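Local structure of PadR family transcriptional regulator (5ZQH) at residues Val13-Gly18 and Val85-Trp90; Lys20-Tyr23 and Gln29-Arg32; Gly59-Ser64 and Asp69-Ser74. The protein probably binds DNA as a dimeric winged helix-turn-helix transcriptional regulator of the PadR family. All blocks are in the same frame, centred on the assembly; numbering follows the deposited sequence.

From the N terminus, helix 3-19 supplies the first segment of interaction 1, whose partner on helix 77-101 comes 67 residues later, so this contact closes a loop that takes in most of the chain. Interactions 2 and 3 both lie within that loop and follow one another without crossing. Interaction 2 closes a short local loop, from strand 22-23 to the middle of helix 24-34; interaction 3 pairs strands 57-63 and 69-75 into the wing. Arg22 joins the first two, its NH1 lying 2.8 Å from Met16 O, while a salt bridge from Glu21 to Arg62 ties interaction 2 to the hairpin.

Interaction 1. Residues Val13-Gly18 and Val85-Trp90; sequences VLDMIG and VFWQQW
Asp15 and Trp87 make this contact almost alone, meeting through a single straight hydrogen bond in which Trp87 NE1 donates to Asp15 OD1 at 2.8 Å with an N-H...O angle of 168°. The acceptor lies practically in the indole plane, whereas the nitrogen comes to OD1 from above the carboxylate plane, the two planes being 84° apart. Asp15 CG stands anti to the backbone N (chi1 -167°), which carries the carboxylate out from helix 3-19 to the pyrrole edge of the indole. Asp15 OD2 lies beside the adjoining benzo edge, 3.5 Å from Trp87 CZ2, and takes a hydrogen bond from Gln19 one turn further along its helix. In the PadR fold, helix 3-19 belongs to the N-terminal winged helix-turn-helix domain and helix 77-101 is the long C-terminal helix at the dimer interface, so the bond joins the two parts within one subunit. Close packing between the segments is confined to this bond. Around it the contact is loose: the backbones stay well separated, with 8.9 Å between Asp15 CA and Phe86 CA, and both bonded side chains are partly exposed. Within its own helix the indole is supported by Phe86, whose CE2 rests 3.4 Å above one face, offset toward the rim. The second subunit adds to the surroundings, with Ile100 of that subunit packing on Asp15 and its Val97 on Trp87.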
loop_
_atom_site.group_PDB
_atom_site.type_symbol
_atom_site.label_atom_id
_atom_site.label_comp_id
_atom_site.label_asym_id
_atom_site.label_seq_id
_atom_site.Cartn_x
_atom_site.Cartn_y
_atom_site.Cartn_z
ATOM N N VAL A 13 0.671 -9.133 -8.534
ATOM C CA VAL A 13 1.575 -9.739 -9.550
ATOM C C VAL A 13 2.252 -11.018 -9.025
ATOM O O VAL A 13 2.293 -12.036 -9.719
ATOM C CB VAL A 13 2.598 -8.706 -10.124
ATOM C CG1 VAL A 13 3.794 -9.368 -10.798
ATOM C CG2 VAL A 13 1.911 -7.774 -11.111
ATOM N N LEU A 14 2.765 -10.945 -7.801
ATOM C CA LEU A 14 3.343 -12.086 -7.088
ATOM C C LEU A 14 2.360 -13.254 -6.908
ATOM O O LEU A 14 2.724 -14.410 -7.157
ATOM C CB LEU A 14 3.900 -11.624 -5.734
ATOM C CG LEU A 14 5.393 -11.662 -5.357
ATOM C CD1 LEU A 14 6.368 -11.764 -6.526
ATOM C CD2 LEU A 14 5.735 -10.481 -4.453
ATOM N N ASP A 15 1.125 -12.941 -6.502
ATOM C CA ASP A 15 0.059 -13.940 -6.331
ATOM C C ASP A 15 -0.319 -14.626 -7.645
ATOM O O ASP A 15 -0.437 -15.853 -7.686
ATOM C CB ASP A 15 -1.176 -13.316 -5.666
ATOM C CG ASP A 15 -2.185 -14.359 -5.184
ATOM O OD1 ASP A 15 -1.846 -15.168 -4.292
ATOM O OD2 ASP A 15 -3.327 -14.353 -5.691
ATOM N N MET A 16 -0.489 -13.831 -8.705
ATOM C CA MET A 16 -0.815 -14.328 -10.047
ATOM C C MET A 16 0.226 -15.299 -10.601
ATOM O O MET A 16 -0.135 -16.313 -11.198
ATOM C CB MET A 16 -1.030 -13.170 -11.022
ATOM C CG MET A 16 -2.359 -12.462 -10.852
ATOM S SD MET A 16 -2.464 -11.003 -11.898
ATOM C CE MET A 16 -4.103 -10.418 -11.467
ATOM N N ILE A 17 1.504 -14.975 -10.384
ATOM C CA ILE A 17 2.651 -15.821 -10.750
ATOM C C ILE A 17 2.664 -17.128 -9.936
ATOM O O ILE A 17 3.055 -18.182 -10.449
ATOM C CB ILE A 17 3.979 -15.024 -10.624
ATOM C CG1 ILE A 17 4.113 -14.033 -11.782
ATOM C CG2 ILE A 17 5.203 -15.928 -10.593
ATOM C CD1 ILE A 17 5.010 -12.843 -11.488
ATOM N N GLY A 18 2.218 -17.047 -8.682
ATOM C CA GLY A 18 2.029 -18.218 -7.817
ATOM C C GLY A 18 0.941 -19.186 -8.256
ATOM O O GLY A 18 1.151 -20.404 -8.222
ATOM N N VAL A 85 3.353 -13.340 3.140
ATOM C CA VAL A 85 3.522 -12.069 3.869
ATOM C C VAL A 85 2.491 -11.033 3.409
ATOM O O VAL A 85 1.842 -10.406 4.249
ATOM C CB VAL A 85 4.978 -11.514 3.766
ATOM C CG1 VAL A 85 5.056 -10.027 4.107
ATOM C CG2 VAL A 85 5.914 -12.293 4.679
ATOM N N PHE A 86 2.341 -10.884 2.086
ATOM C CA PHE A 86 1.350 -9.982 1.480
ATOM C C PHE A 86 -0.085 -10.246 1.944
ATOM O O PHE A 86 -0.776 -9.307 2.347
ATOM C CB PHE A 86 1.423 -9.990 -0.060
ATOM C CG PHE A 86 0.237 -9.324 -0.728
ATOM C CD1 PHE A 86 0.109 -7.931 -0.734
ATOM C CD2 PHE A 86 -0.763 -10.091 -1.331
ATOM C CE1 PHE A 86 -0.988 -7.320 -1.329
ATOM C CE2 PHE A 86 -1.860 -9.485 -1.931
ATOM C CZ PHE A 86 -1.972 -8.098 -1.928
ATOM N N TRP A 87 -0.524 -11.506 1.874
ATOM C CA TRP A 87 -1.893 -11.859 2.266
ATOM C C TRP A 87 -2.174 -11.693 3.752
ATOM O O TRP A 87 -3.285 -11.323 4.129
ATOM C CB TRP A 87 -2.290 -13.258 1.787
ATOM C CG TRP A 87 -2.524 -13.331 0.300
ATOM C CD1 TRP A 87 -1.908 -14.169 -0.584
ATOM C CD2 TRP A 87 -3.427 -12.524 -0.476
ATOM N NE1 TRP A 87 -2.375 -13.947 -1.858
ATOM C CE2 TRP A 87 -3.306 -12.943 -1.823
ATOM C CE3 TRP A 87 -4.332 -11.496 -0.163
ATOM C CZ2 TRP A 87 -4.051 -12.366 -2.864
ATOM C CZ3 TRP A 87 -5.078 -10.923 -1.197
ATOM C CH2 TRP A 87 -4.932 -11.363 -2.533
ATOM N N GLN A 88 -1.167 -11.950 4.583
ATOM C CA GLN A 88 -1.270 -11.684 6.019
ATOM C C GLN A 88 -1.314 -10.178 6.299
ATOM O O GLN A 88 -2.133 -9.718 7.104
ATOM C CB GLN A 88 -0.131 -12.351 6.790
ATOM C CG GLN A 88 -0.196 -13.866 6.770
ATOM C CD GLN A 88 0.935 -14.505 7.542
ATOM O OE1 GLN A 88 1.906 -14.991 6.954
ATOM N NE2 GLN A 88 0.822 -14.505 8.871
ATOM N N GLN A 89 -0.450 -9.428 5.618
ATOM C CA GLN A 89 -0.416 -7.968 5.733
ATOM C C GLN A 89 -1.677 -7.311 5.170
ATOM O O GLN A 89 -2.146 -6.321 5.721
ATOM C CB GLN A 89 0.833 -7.388 5.072
ATOM C CG GLN A 89 1.240 -6.037 5.636
ATOM C CD GLN A 89 2.623 -5.592 5.202
ATOM O OE1 GLN A 89 3.433 -5.179 6.030
ATOM N NE2 GLN A 89 2.898 -5.662 3.902
ATOM N N TRP A 90 -2.224 -7.867 4.089
ATOM C CA TRP A 90 -3.466 -7.354 3.514
ATOM C C TRP A 90 -4.664 -7.582 4.446
ATOM O O TRP A 90 -5.451 -6.656 4.663
ATOM C CB TRP A 90 -3.745 -7.910 2.109
ATOM C CG TRP A 90 -5.014 -7.356 1.553
ATOM C CD1 TRP A 90 -6.234 -7.985 1.495
ATOM C CD2 TRP A 90 -5.217 -6.038 1.032
ATOM N NE1 TRP A 90 -7.176 -7.145 0.944
ATOM C CE2 TRP A 90 -6.582 -5.944 0.651
ATOM C CE3 TRP A 90 -4.377 -4.929 0.836
ATOM C CZ2 TRP A 90 -7.126 -4.782 0.085
ATOM C CZ3 TRP A 90 -4.917 -3.774 0.269
ATOM C CH2 TRP A 90 -6.285 -3.711 -0.098
#

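Interaction 2. Residues Lys20-Tyr23 and Gln29-Arg32; sequences KERY and QTLR
In the winged helix-turn-helix domain, the short strand 22-23 lies between helix 3-19 and helix 24-34, and its Arg22 reaches across to Thr30 on the second of these helices. The two side chains approach from opposite directions. An extended run from CG to NE brings the Arg22 guanidinium up to Thr30, whose methyl CG2 sits over one of its faces, offset toward the rim and 3.7 Å from Arg22 NH2. Thr30 CG2 is anti to the backbone N while OG1 stands beside it (chi1 -51°), an arrangement that presents both branches to the arginine. Arg22 NE and Thr30 OG1 come within 3.2 Å, but the angle is too poor for a hydrogen bond; the hydroxyl is instead bonded to Glu26 O, one turn earlier in its own helix. Met16 of helix 3-19 packs against both Arg22 and Thr30, so the pair adjoins the seam between the first two helices. On the other side of the guanidinium, Lys20 CB lies 4.2 Å above the plane, again toward the rim. The lysine chain runs on extended and turns only at its end, where Lys20 NZ donates to Glu21 O at 2.8 Å.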
loop_
_atom_site.group_PDB
_atom_site.type_symbol
_atom_site.label_atom_id
_atom_site.label_comp_id
_atom_site.label_asym_id
_atom_site.label_seq_id
_atom_site.Cartn_x
_atom_site.Cartn_y
_atom_site.Cartn_z
ATOM N N LYS A 20 -0.459 -19.466 -11.386
ATOM C CA LYS A 20 -0.061 -20.010 -12.677
ATOM C C LYS A 20 1.158 -19.262 -13.215
ATOM O O LYS A 20 1.189 -18.029 -13.254
ATOM C CB LYS A 20 -1.219 -19.938 -13.679
ATOM C CG LYS A 20 -1.010 -20.765 -14.936
ATOM C CD LYS A 20 -1.783 -20.180 -16.106
ATOM C CE LYS A 20 -1.289 -20.727 -17.441
ATOM N NZ LYS A 20 0.028 -20.163 -17.881
ATOM N N GLU A 21 2.158 -20.045 -13.611
ATOM C CA GLU A 21 3.349 -19.592 -14.320
ATOM C C GLU A 21 2.937 -18.774 -15.558
ATOM O O GLU A 21 2.279 -19.303 -16.464
ATOM C CB GLU A 21 4.136 -20.837 -14.729
ATOM C CG GLU A 21 5.610 -20.633 -15.007
ATOM C CD GLU A 21 6.345 -21.946 -15.204
ATOM O OE1 GLU A 21 6.061 -22.913 -14.452
ATOM O OE2 GLU A 21 7.209 -22.009 -16.116
ATOM N N ARG A 22 3.305 -17.490 -15.577
ATOM C CA ARG A 22 2.861 -16.555 -16.626
ATOM C C ARG A 22 3.991 -15.741 -17.253
ATOM O O ARG A 22 4.952 -15.382 -16.567
ATOM C CB ARG A 22 1.816 -15.588 -16.062
ATOM C CG ARG A 22 0.398 -16.136 -16.034
ATOM C CD ARG A 22 -0.608 -15.029 -15.756
ATOM N NE ARG A 22 -1.965 -15.550 -15.604
ATOM C CZ ARG A 22 -2.540 -15.877 -14.446
ATOM N NH1 ARG A 22 -1.892 -15.748 -13.290
ATOM N NH2 ARG A 22 -3.781 -16.342 -14.450
ATOM N N TYR A 23 3.862 -15.441 -18.549
ATOM C CA TYR A 23 4.764 -14.493 -19.217
ATOM C C TYR A 23 4.207 -13.060 -19.227
ATOM O O TYR A 23 3.013 -12.853 -18.995
ATOM C CB TYR A 23 5.222 -14.979 -20.612
ATOM C CG TYR A 23 4.177 -15.094 -21.707
ATOM C CD1 TYR A 23 3.871 -14.006 -22.533
ATOM C CD2 TYR A 23 3.533 -16.311 -21.956
ATOM C CE1 TYR A 23 2.926 -14.116 -23.550
ATOM C CE2 TYR A 23 2.591 -16.436 -22.978
ATOM C CZ TYR A 23 2.286 -15.336 -23.766
ATOM O OH TYR A 23 1.355 -15.454 -24.771
ATOM N N GLN A 29 -2.574 -8.683 -19.148
ATOM C CA GLN A 29 -3.969 -8.972 -19.523
ATOM C C GLN A 29 -4.793 -9.527 -18.369
ATOM O O GLN A 29 -5.969 -9.190 -18.238
ATOM C CB GLN A 29 -4.042 -9.903 -20.741
ATOM C CG GLN A 29 -3.420 -9.343 -22.023
ATOM C CD GLN A 29 -4.138 -8.122 -22.585
ATOM O OE1 GLN A 29 -5.303 -7.862 -22.283
ATOM N NE2 GLN A 29 -3.439 -7.373 -23.419
ATOM N N THR A 30 -4.167 -10.361 -17.539
ATOM C CA THR A 30 -4.774 -10.884 -16.306
ATOM C C THR A 30 -5.025 -9.754 -15.301
ATOM O O THR A 30 -6.026 -9.764 -14.590
ATOM C CB THR A 30 -3.897 -11.999 -15.687
ATOM O OG1 THR A 30 -3.587 -12.965 -16.698
ATOM C CG2 THR A 30 -4.608 -12.717 -14.541
ATOM N N LEU A 31 -4.119 -8.776 -15.285
ATOM C CA LEU A 31 -4.188 -7.604 -14.412
ATOM C C LEU A 31 -5.339 -6.678 -14.841
ATOM O O LEU A 31 -6.124 -6.229 -13.996
ATOM C CB LEU A 31 -2.838 -6.874 -14.436
ATOM C CG LEU A 31 -2.000 -6.428 -13.228
ATOM C CD1 LEU A 31 -2.129 -7.272 -11.966
ATOM C CD2 LEU A 31 -0.547 -6.384 -13.659
ATOM N N ARG A 32 -5.444 -6.422 -16.145
ATOM C CA ARG A 32 -6.548 -5.641 -16.718
ATOM C C ARG A 32 -7.915 -6.266 -16.402
ATOM O O ARG A 32 -8.833 -5.563 -15.967
ATOM C CB ARG A 32 -6.374 -5.461 -18.234
ATOM C CG ARG A 32 -5.225 -4.551 -18.656
ATOM C CD ARG A 32 -5.337 -4.162 -20.122
ATOM N NE ARG A 32 -4.030 -3.952 -20.758
ATOM C CZ ARG A 32 -3.329 -2.814 -20.740
ATOM N NH1 ARG A 32 -3.779 -1.731 -20.104
ATOM N NH2 ARG A 32 -2.158 -2.759 -21.360
#

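Interaction 3. Residues Gly59-Ser64 and Asp69-Ser74; sequences GDMRPS and DRKYFS
Four backbone hydrogen bonds join Asp60 to Tyr72 and Arg62 to Arg70 across the antiparallel hairpin that forms the wing of the winged helix-turn-helix domain. Each pair is bonded in both directions, from Asp60 N to Tyr72 O at 3.0 Å and back from Tyr72 N to Asp60 O at 2.9 Å, with similar lengths between Arg62 and Arg70. A water lies within hydrogen-bonding distance of Asp60 OD2, Tyr72 O and Ser74 OG; Asp60 also makes a salt bridge with Arg58.

On the face carrying Arg62 and Tyr72, the guanidinium lies flat on the phenol ring with the planes 8° apart. Arg62 CZ stands 3.7 Å from the ring centroid, nearly on the ring normal, in a cation-pi stack. The chi1 of Arg62 (69°) sets CG between the backbone N and the carbonyl carbon, and the extended chain beyond it carries the guanidinium across the ring. A salt bridge from Arg62 NE to Glu21 probably helps to hold the group flat, and Tyr23 meets Tyr72 edge-to-face. Toward the turn, Ser64 CA approaches the rim of the ring near its plane, while Ser64 OG bonds to Pro68 O.

On the other face the contacts are mainly through carbon and sulfur atoms, though Asp69 OD1 also lies against the ring of Pro63. Gly59 CA lies 3.9 Å from Phe73 CD1, and the Phe73 side chain also packs on Leu48 of helix 45-53. Further along, the bent chain of Met61 brings SD to within 3.7 Å of Lys71 CB and CE to 3.8 Å from Asp69 CB.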
loop_
_atom_site.group_PDB
_atom_site.type_symbol
_atom_site.label_atom_id
_atom_site.label_comp_id
_atom_site.label_asym_id
_atom_site.label_seq_id
_atom_site.Cartn_x
_atom_site.Cartn_y
_atom_site.Cartn_z
ATOM N N GLY A 59 12.592 -16.069 -14.551
ATOM C CA GLY A 59 12.160 -16.124 -15.947
ATOM C C GLY A 59 12.889 -17.204 -16.719
ATOM O O GLY A 59 14.120 -17.215 -16.767
ATOM N N ASP A 60 12.119 -18.120 -17.304
ATOM C CA ASP A 60 12.658 -19.207 -18.132
ATOM C C ASP A 60 11.930 -19.274 -19.474
ATOM O O ASP A 60 10.707 -19.105 -19.535
ATOM C CB ASP A 60 12.562 -20.556 -17.405
ATOM C CG ASP A 60 13.362 -20.588 -16.108
ATOM O OD1 ASP A 60 14.612 -20.577 -16.154
ATOM O OD2 ASP A 60 12.738 -20.631 -15.035
ATOM N N MET A 61 12.690 -19.513 -20.541
ATOM C CA MET A 61 12.152 -19.551 -21.901
ATOM C C MET A 61 11.517 -20.907 -22.209
ATOM O O MET A 61 12.175 -21.944 -22.088
ATOM C CB MET A 61 13.251 -19.240 -22.928
ATOM C CG MET A 61 13.843 -17.836 -22.857
ATOM S SD MET A 61 12.700 -16.458 -23.116
ATOM C CE MET A 61 11.948 -16.864 -24.694
ATOM N N ARG A 62 10.236 -20.883 -22.588
ATOM C CA ARG A 62 9.483 -22.085 -22.999
ATOM C C ARG A 62 8.307 -21.756 -23.957
ATOM O O ARG A 62 7.882 -20.593 -24.015
ATOM C CB ARG A 62 9.054 -22.936 -21.778
ATOM C CG ARG A 62 8.004 -22.355 -20.845
ATOM C CD ARG A 62 7.396 -23.469 -20.003
ATOM N NE ARG A 62 6.494 -23.006 -18.944
ATOM C CZ ARG A 62 5.168 -22.881 -19.056
ATOM N NH1 ARG A 62 4.540 -23.158 -20.197
ATOM N NH2 ARG A 62 4.455 -22.468 -18.016
ATOM N N PRO A 63 7.792 -22.766 -24.717
ATOM C CA PRO A 63 6.787 -22.454 -25.748
ATOM C C PRO A 63 5.398 -22.075 -25.229
ATOM O O PRO A 63 4.780 -22.842 -24.481
ATOM C CB PRO A 63 6.716 -23.746 -26.591
ATOM C CG PRO A 63 7.924 -24.538 -26.220
ATOM C CD PRO A 63 8.185 -24.189 -24.785
ATOM N N SER A 64 4.923 -20.900 -25.652
ATOM C CA SER A 64 3.552 -20.438 -25.399
ATOM C C SER A 64 2.514 -21.307 -26.166
ATOM O O SER A 64 2.914 -22.107 -27.026
ATOM C CB SER A 64 3.427 -18.939 -25.734
ATOM O OG SER A 64 3.564 -18.699 -27.121
ATOM N N ASP A 69 8.380 -19.126 -28.277
ATOM C CA ASP A 69 9.000 -19.114 -26.956
ATOM C C ASP A 69 8.806 -17.771 -26.263
ATOM O O ASP A 69 9.111 -16.710 -26.825
ATOM C CB ASP A 69 10.495 -19.451 -27.045
ATOM C CG ASP A 69 10.769 -20.949 -27.113
ATOM O OD1 ASP A 69 9.869 -21.767 -26.814
ATOM O OD2 ASP A 69 11.912 -21.311 -27.464
ATOM N N ARG A 70 8.282 -17.838 -25.044
ATOM C CA ARG A 70 8.100 -16.669 -24.198
ATOM C C ARG A 70 8.810 -16.903 -22.869
ATOM O O ARG A 70 9.064 -18.051 -22.493
ATOM C CB ARG A 70 6.606 -16.386 -23.986
ATOM C CG ARG A 70 5.844 -15.885 -25.218
ATOM C CD ARG A 70 6.084 -14.402 -25.493
ATOM N NE ARG A 70 5.705 -14.022 -26.851
ATOM C CZ ARG A 70 6.490 -14.143 -27.925
ATOM N NH1 ARG A 70 7.719 -14.640 -27.823
ATOM N NH2 ARG A 70 6.046 -13.768 -29.117
ATOM N N LYS A 71 9.147 -15.816 -22.180
ATOM C CA LYS A 71 9.784 -15.886 -20.870
ATOM C C LYS A 71 8.728 -16.004 -19.766
ATOM O O LYS A 71 8.132 -15.007 -19.362
ATOM C CB LYS A 71 10.686 -14.667 -20.641
ATOM C CG LYS A 71 11.661 -14.836 -19.487
ATOM C CD LYS A 71 12.139 -13.498 -18.946
ATOM C CE LYS A 71 13.526 -13.144 -19.448
ATOM N NZ LYS A 71 14.167 -12.195 -18.496
ATOM N N TYR A 72 8.513 -17.232 -19.290
ATOM C CA TYR A 72 7.548 -17.505 -18.226
ATOM C C TYR A 72 8.134 -17.234 -16.844
ATOM O O TYR A 72 9.225 -17.702 -16.515
ATOM C CB TYR A 72 7.047 -18.948 -18.307
ATOM C CG TYR A 72 5.949 -19.176 -19.315
ATOM C CD1 TYR A 72 6.249 -19.493 -20.645
ATOM C CD2 TYR A 72 4.605 -19.089 -18.943
ATOM C CE1 TYR A 72 5.245 -19.723 -21.577
ATOM C CE2 TYR A 72 3.591 -19.306 -19.867
ATOM C CZ TYR A 72 3.919 -19.625 -21.184
ATOM O OH TYR A 72 2.920 -19.841 -22.107
ATOM N N PHE A 73 7.395 -16.471 -16.045
ATOM C CA PHE A 73 7.785 -16.166 -14.678
ATOM C C PHE A 73 7.105 -17.109 -13.688
ATOM O O PHE A 73 5.891 -17.321 -13.750
ATOM C CB PHE A 73 7.476 -14.704 -14.333
ATOM C CG PHE A 73 8.201 -13.708 -15.194
ATOM C CD1 PHE A 73 9.564 -13.443 -14.994
ATOM C CD2 PHE A 73 7.526 -13.025 -16.212
ATOM C CE1 PHE A 73 10.235 -12.525 -15.791
ATOM C CE2 PHE A 73 8.197 -12.104 -17.010
ATOM C CZ PHE A 73 9.550 -11.854 -16.798
ATOM N N SER A 74 7.913 -17.685 -12.800
ATOM C CA SER A 74 7.445 -18.536 -11.694
ATOM C C SER A 74 8.113 -18.097 -10.386
ATOM O O SER A 74 9.213 -17.525 -10.408
ATOM C CB SER A 74 7.751 -20.005 -11.979
ATOM O OG SER A 74 9.134 -20.185 -12.224
HETATM O O HOH W 1 9.939 -19.889 -14.768
#